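Local coordinates for heme utilization cystosolic carrier protein HutX (PDB 2PH0) that probably carries heme in the cytosol as part of bacterial heme utilisation, at residues 48-62 with 74-88. Sequence-based numbering, arbitrary orientation.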
loop_
_atom_site.group_PDB
_atom_site.type_symbol
_atom_site.label_atom_id
_atom_site.label_comp_id
_atom_site.label_asym_id
_atom_site.label_seq_id
_atom_site.Cartn_x
_atom_site.Cartn_y
_atom_site.Cartn_z
ATOM N N PHE B 48 18.341 -3.719 3.199
ATOM C CA PHE B 48 16.961 -3.661 3.675
ATOM C C PHE B 48 16.711 -4.041 5.132
ATOM O O PHE B 48 16.064 -3.294 5.865
ATOM C CB PHE B 48 16.061 -4.508 2.769
ATOM C CG PHE B 48 14.610 -4.491 3.168
ATOM C CD1 PHE B 48 14.127 -5.372 4.134
ATOM C CD2 PHE B 48 13.730 -3.577 2.593
ATOM C CE1 PHE B 48 12.789 -5.346 4.522
ATOM C CE2 PHE B 48 12.390 -3.542 2.974
ATOM C CZ PHE B 48 11.920 -4.429 3.940
ATOM N N ASP B 49 17.203 -5.200 5.555
ATOM C CA ASP B 49 16.978 -5.645 6.925
ATOM C C ASP B 49 17.605 -4.719 7.958
ATOM O O ASP B 49 17.024 -4.462 9.015
ATOM C CB ASP B 49 17.511 -7.069 7.108
ATOM C CG ASP B 49 16.931 -8.034 6.099
ATOM O OD1 ASP B 49 15.709 -7.948 5.836
ATOM O OD2 ASP B 49 17.689 -8.878 5.574
ATOM N N GLN B 50 18.802 -4.237 7.653
ATOM C CA GLN B 50 19.509 -3.333 8.542
ATOM C C GLN B 50 18.677 -2.065 8.695
ATOM O O GLN B 50 18.469 -1.565 9.802
ATOM C CB GLN B 50 20.869 -2.986 7.942
ATOM C CG GLN B 50 21.764 -2.159 8.844
ATOM C CD GLN B 50 23.083 -1.826 8.180
ATOM O OE1 GLN B 50 23.740 -2.700 7.616
ATOM N NE2 GLN B 50 23.481 -0.559 8.246
ATOM N N VAL B 51 18.200 -1.557 7.566
ATOM C CA VAL B 51 17.392 -0.344 7.552
ATOM C C VAL B 51 16.052 -0.508 8.266
ATOM O O VAL B 51 15.702 0.290 9.126
ATOM C CB VAL B 51 17.156 0.125 6.097
ATOM C CG1 VAL B 51 16.095 1.239 6.051
ATOM C CG2 VAL B 51 18.467 0.606 5.502
ATOM N N TRP B 52 15.301 -1.549 7.921
ATOM C CA TRP B 52 14.006 -1.763 8.546
ATOM C C TRP B 52 14.093 -1.970 10.058
ATOM O O TRP B 52 13.337 -1.359 10.812
ATOM C CB TRP B 52 13.298 -2.956 7.895
ATOM C CG TRP B 52 11.899 -3.141 8.377
ATOM C CD1 TRP B 52 11.502 -3.745 9.534
ATOM C CD2 TRP B 52 10.707 -2.675 7.738
ATOM N NE1 TRP B 52 10.133 -3.681 9.657
ATOM C CE2 TRP B 52 9.621 -3.031 8.566
ATOM C CE3 TRP B 52 10.449 -1.987 6.543
ATOM C CZ2 TRP B 52 8.297 -2.725 8.241
ATOM C CZ3 TRP B 52 9.129 -1.684 6.221
ATOM C CH2 TRP B 52 8.072 -2.052 7.067
ATOM N N ASP B 53 15.003 -2.833 10.501
ATOM C CA ASP B 53 15.153 -3.098 11.930
ATOM C C ASP B 53 15.433 -1.815 12.706
ATOM O O ASP B 53 14.891 -1.607 13.790
ATOM C CB ASP B 53 16.279 -4.107 12.182
ATOM C CG ASP B 53 15.887 -5.523 11.803
ATOM O OD1 ASP B 53 14.812 -5.974 12.249
ATOM O OD2 ASP B 53 16.651 -6.187 11.074
ATOM N N THR B 54 16.276 -0.959 12.137
ATOM C CA THR B 54 16.625 0.306 12.776
ATOM C C THR B 54 15.422 1.244 12.889
ATOM O O THR B 54 15.129 1.760 13.969
ATOM C CB THR B 54 17.741 1.020 12.001
ATOM O OG1 THR B 54 18.867 0.146 11.885
ATOM C CG2 THR B 54 18.169 2.287 12.726
ATOM N N ILE B 55 14.714 1.455 11.783
ATOM C CA ILE B 55 13.562 2.344 11.813
ATOM C C ILE B 55 12.543 1.820 12.817
ATOM O O ILE B 55 11.846 2.597 13.478
ATOM C CB ILE B 55 12.907 2.484 10.411
ATOM C CG1 ILE B 55 13.933 2.991 9.398
ATOM C CG2 ILE B 55 11.727 3.461 10.481
ATOM C CD1 ILE B 55 13.461 2.930 7.945
ATOM N N ALA B 56 12.492 0.499 12.966
ATOM C CA ALA B 56 11.557 -0.125 13.894
ATOM C C ALA B 56 11.818 0.273 15.350
ATOM O O ALA B 56 11.063 -0.107 16.245
ATOM C CB ALA B 56 11.614 -1.637 13.747
ATOM N N THR B 57 12.879 1.041 15.581
ATOM C CA THR B 57 13.223 1.487 16.933
ATOM C C THR B 57 13.065 3.001 17.092
ATOM O O THR B 57 13.363 3.548 18.153
ATOM C CB THR B 57 14.693 1.138 17.300
ATOM O OG1 THR B 57 15.591 1.934 16.516
ATOM C CG2 THR B 57 14.984 -0.325 17.034
ATOM N N TRP B 58 12.585 3.670 16.047
ATOM C CA TRP B 58 12.427 5.128 16.060
ATOM C C TRP B 58 11.113 5.680 16.589
ATOM O O TRP B 58 10.923 6.897 16.612
ATOM C CB TRP B 58 12.629 5.695 14.653
ATOM C CG TRP B 58 13.990 5.489 14.083
ATOM C CD1 TRP B 58 15.069 4.944 14.711
ATOM C CD2 TRP B 58 14.413 5.799 12.753
ATOM N NE1 TRP B 58 16.137 4.891 13.856
ATOM C CE2 TRP B 58 15.763 5.410 12.644
ATOM C CE3 TRP B 58 13.779 6.368 11.639
ATOM C CZ2 TRP B 58 16.498 5.566 11.464
ATOM C CZ3 TRP B 58 14.504 6.527 10.464
ATOM C CH2 TRP B 58 15.854 6.125 10.386
ATOM N N GLY B 59 10.206 4.815 17.020
ATOM C CA GLY B 59 8.931 5.310 17.503
ATOM C C GLY B 59 7.970 5.454 16.336
ATOM O O GLY B 59 8.211 4.902 15.267
ATOM N N GLU B 60 6.894 6.210 16.526
ATOM C CA GLU B 60 5.891 6.385 15.480
ATOM C C GLU B 60 6.368 7.116 14.227
ATOM O O GLU B 60 6.948 8.198 14.294
ATOM C CB GLU B 60 4.667 7.101 16.051
ATOM C CG GLU B 60 3.528 7.292 15.062
ATOM C CD GLU B 60 2.252 7.755 15.743
ATOM O OE1 GLU B 60 1.641 6.943 16.471
ATOM O OE2 GLU B 60 1.871 8.933 15.559
ATOM N N VAL B 61 6.113 6.497 13.083
ATOM C CA VAL B 61 6.466 7.052 11.782
ATOM C C VAL B 61 5.225 6.891 10.914
ATOM O O VAL B 61 4.205 6.376 11.375
ATOM C CB VAL B 61 7.649 6.282 11.133
ATOM C CG1 VAL B 61 8.926 6.516 11.920
ATOM C CG2 VAL B 61 7.340 4.799 11.081
ATOM N N THR B 62 5.295 7.353 9.670
ATOM C CA THR B 62 4.159 7.224 8.765
ATOM C C THR B 62 4.584 6.406 7.557
ATOM O O THR B 62 5.442 6.843 6.785
ATOM C CB THR B 62 3.662 8.599 8.266
ATOM O OG1 THR B 62 3.138 9.360 9.366
ATOM C CG2 THR B 62 2.573 8.414 7.225
ATOM N N PHE B 74 -0.230 5.439 6.916
ATOM C CA PHE B 74 -0.503 4.855 8.220
ATOM C C PHE B 74 0.536 5.236 9.248
ATOM O O PHE B 74 1.719 4.946 9.080
ATOM C CB PHE B 74 -0.573 3.339 8.123
ATOM C CG PHE B 74 -1.242 2.701 9.305
ATOM C CD1 PHE B 74 -0.498 2.278 10.402
ATOM C CD2 PHE B 74 -2.628 2.560 9.338
ATOM C CE1 PHE B 74 -1.123 1.726 11.519
ATOM C CE2 PHE B 74 -3.264 2.011 10.453
ATOM C CZ PHE B 74 -2.508 1.594 11.544
ATOM N N LYS B 75 0.073 5.861 10.325
ATOM C CA LYS B 75 0.941 6.305 11.404
ATOM C C LYS B 75 1.034 5.287 12.525
ATOM O O LYS B 75 0.041 4.990 13.188
ATOM C CB LYS B 75 0.439 7.620 12.006
ATOM C CG LYS B 75 0.552 8.825 11.111
ATOM C CD LYS B 75 0.760 10.078 11.947
ATOM C CE LYS B 75 2.099 10.025 12.676
ATOM N NZ LYS B 75 2.345 11.232 13.514
ATOM N N SER B 76 2.233 4.763 12.741
ATOM C CA SER B 76 2.461 3.801 13.807
ATOM C C SER B 76 3.932 3.464 13.884
ATOM O O SER B 76 4.724 3.879 13.032
ATOM C CB SER B 76 1.660 2.516 13.568
ATOM O OG SER B 76 2.075 1.874 12.379
ATOM N N GLU B 77 4.288 2.719 14.924
ATOM C CA GLU B 77 5.654 2.282 15.138
ATOM C C GLU B 77 5.821 1.163 14.121
ATOM O O GLU B 77 4.935 0.332 13.965
ATOM C CB GLU B 77 5.789 1.756 16.573
ATOM C CG GLU B 77 7.163 1.267 16.987
ATOM C CD GLU B 77 7.195 0.860 18.456
ATOM O OE1 GLU B 77 6.333 0.056 18.871
ATOM O OE2 GLU B 77 8.075 1.342 19.194
ATOM N N LEU B 78 6.939 1.152 13.411
ATOM C CA LEU B 78 7.175 0.130 12.405
ATOM C C LEU B 78 7.321 -1.246 13.059
ATOM O O LEU B 78 8.156 -1.446 13.939
ATOM C CB LEU B 78 8.432 0.478 11.609
ATOM C CG LEU B 78 8.444 0.045 10.143
ATOM C CD1 LEU B 78 7.269 0.680 9.406
ATOM C CD2 LEU B 78 9.758 0.450 9.506
ATOM N N PRO B 79 6.492 -2.214 12.648
ATOM C CA PRO B 79 6.606 -3.542 13.251
ATOM C C PRO B 79 7.846 -4.289 12.789
ATOM O O PRO B 79 8.293 -4.128 11.660
ATOM C CB PRO B 79 5.316 -4.230 12.807
ATOM C CG PRO B 79 5.046 -3.601 11.481
ATOM C CD PRO B 79 5.328 -2.143 11.747
ATOM N N THR B 80 8.407 -5.107 13.670
ATOM C CA THR B 80 9.578 -5.896 13.315
ATOM C C THR B 80 9.087 -7.116 12.529
ATOM O O THR B 80 7.888 -7.402 12.507
ATOM C CB THR B 80 10.332 -6.356 14.576
ATOM O OG1 THR B 80 9.406 -6.934 15.503
ATOM C CG2 THR B 80 11.023 -5.171 15.243
ATOM N N GLY B 81 9.995 -7.835 11.879
ATOM C CA GLY B 81 9.567 -8.996 11.119
ATOM C C GLY B 81 10.585 -10.112 10.992
ATOM O O GLY B 81 11.744 -9.959 11.374
ATOM N N THR B 82 10.137 -11.235 10.439
ATOM C CA THR B 82 10.974 -12.412 10.231
ATOM C C THR B 82 10.833 -12.899 8.793
ATOM O O THR B 82 9.779 -12.732 8.175
ATOM C CB THR B 82 10.563 -13.558 11.183
ATOM O OG1 THR B 82 11.321 -14.734 10.879
ATOM C CG2 THR B 82 9.087 -13.872 11.029
ATOM N N HIS B 83 11.896 -13.507 8.272
ATOM C CA HIS B 83 11.917 -14.028 6.906
ATOM C C HIS B 83 11.479 -15.489 6.835
ATOM O O HIS B 83 11.874 -16.310 7.662
ATOM C CB HIS B 83 13.327 -13.912 6.314
ATOM C CG HIS B 83 13.769 -12.504 6.051
ATOM N ND1 HIS B 83 13.256 -11.742 5.023
ATOM C CD2 HIS B 83 14.697 -11.731 6.664
ATOM C CE1 HIS B 83 13.851 -10.564 5.012
ATOM N NE2 HIS B 83 14.731 -10.531 5.997
ATOM N N ARG B 84 10.666 -15.808 5.838
ATOM C CA ARG B 84 10.194 -17.170 5.646
ATOM C C ARG B 84 9.520 -17.306 4.293
ATOM O O ARG B 84 8.669 -16.500 3.935
ATOM C CB ARG B 84 9.218 -17.558 6.760
ATOM C CG ARG B 84 8.650 -18.966 6.634
ATOM C CD ARG B 84 7.968 -19.381 7.925
ATOM N NE ARG B 84 8.897 -19.307 9.051
ATOM C CZ ARG B 84 8.582 -19.602 10.307
ATOM N NH1 ARG B 84 7.352 -19.998 10.610
ATOM N NH2 ARG B 84 9.498 -19.503 11.263
ATOM N N HIS B 85 9.928 -18.320 3.537
ATOM C CA HIS B 85 9.363 -18.592 2.223
ATOM C C HIS B 85 9.537 -17.477 1.193
ATOM O O HIS B 85 8.748 -17.363 0.259
ATOM C CB HIS B 85 7.878 -18.937 2.365
ATOM C CG HIS B 85 7.623 -20.136 3.225
ATOM N ND1 HIS B 85 6.665 -20.152 4.216
ATOM C CD2 HIS B 85 8.215 -21.354 3.254
ATOM C CE1 HIS B 85 6.679 -21.327 4.820
ATOM N NE2 HIS B 85 7.610 -22.075 4.254
ATOM N N GLY B 86 10.571 -16.661 1.354
ATOM C CA GLY B 86 10.798 -15.602 0.391
ATOM C C GLY B 86 10.167 -14.274 0.754
ATOM O O GLY B 86 10.252 -13.315 -0.012
ATOM N N TYR B 87 9.537 -14.212 1.919
ATOM C CA TYR B 87 8.908 -12.980 2.370
ATOM C C TYR B 87 9.353 -12.543 3.753
ATOM O O TYR B 87 9.686 -13.367 4.603
ATOM C CB TYR B 87 7.380 -13.121 2.374
ATOM C CG TYR B 87 6.744 -12.879 1.029
ATOM C CD1 TYR B 87 6.809 -13.839 0.020
ATOM C CD2 TYR B 87 6.116 -11.663 0.748
ATOM C CE1 TYR B 87 6.263 -13.598 -1.241
ATOM C CE2 TYR B 87 5.568 -11.408 -0.507
ATOM C CZ TYR B 87 5.648 -12.378 -1.497
ATOM O OH TYR B 87 5.128 -12.123 -2.743
ATOM N N PHE B 88 9.382 -11.228 3.950
ATOM C CA PHE B 88 9.718 -10.631 5.236
ATOM C C PHE B 88 8.331 -10.403 5.835
ATOM O O PHE B 88 7.584 -9.522 5.400
ATOM C CB PHE B 88 10.453 -9.303 5.035
ATOM C CG PHE B 88 10.819 -8.598 6.320
ATOM C CD1 PHE B 88 11.737 -9.160 7.206
ATOM C CD2 PHE B 88 10.266 -7.358 6.629
ATOM C CE1 PHE B 88 12.106 -8.493 8.378
ATOM C CE2 PHE B 88 10.628 -6.681 7.800
ATOM C CZ PHE B 88 11.550 -7.251 8.676
HETATM O O HOH W 1 12.395 -6.494 12.193
HETATM O O HOH W 2 9.038 2.651 14.198
HETATM O O HOH W 3 10.035 2.216 17.698
HETATM O O HOH W 4 8.652 -2.362 16.429
#
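The indole of W52 is sandwiched between L78 and F88. CD2 of L78 sits over the centre of the six-membered ring in a CH-pi contact, 3.5 Å from its centroid, while F88 turns its CE2 edge onto the opposite face in a T-shaped pair, with planes 77° apart. At the indole edge, NE1 of W52 donates to the carbonyl O of P79 (2.8 Å), which lies close to the ring plane, so the bond helps fix the indole's tilt. W52 is placed there with CG anti to the backbone N (chi1 -173°). F88 in turn receives the CE1 edge of F48 over one of its faces, completing an aromatic cluster whose far side, through F48, meets F125 and F134 of the large sheet.

Beyond the cluster, NE2 of H83 donates in its own ring plane to OD1 of D49 (2.8 Å); the bond is bent, 144° at the hydrogen, and meets the carboxylate from above its plane. At the other end, V61 and S76 form a hydrogen-bonded antiparallel pair, with V61 N to S76 O at 3.0 Å and S76 N to V61 O at 2.9 Å. OE2 of E60 and NZ of K75 form a salt bridge (3.1 Å) whose hydrogen bond is weak. Water also joins the two segments: one molecule donates to I55 O and G59 O and accepts from L78 N, while another donates to the D53 carboxylate (OD1) and accepts from G81 N.

The chain leaving the large sheet for the small one thus runs along one side of helix 48-55. Apolar and aromatic packing dominates there, with the buried indole N-H satisfied by a backbone carbonyl, whereas the D49 carboxylate would tend to stabilise a positive charge on H83.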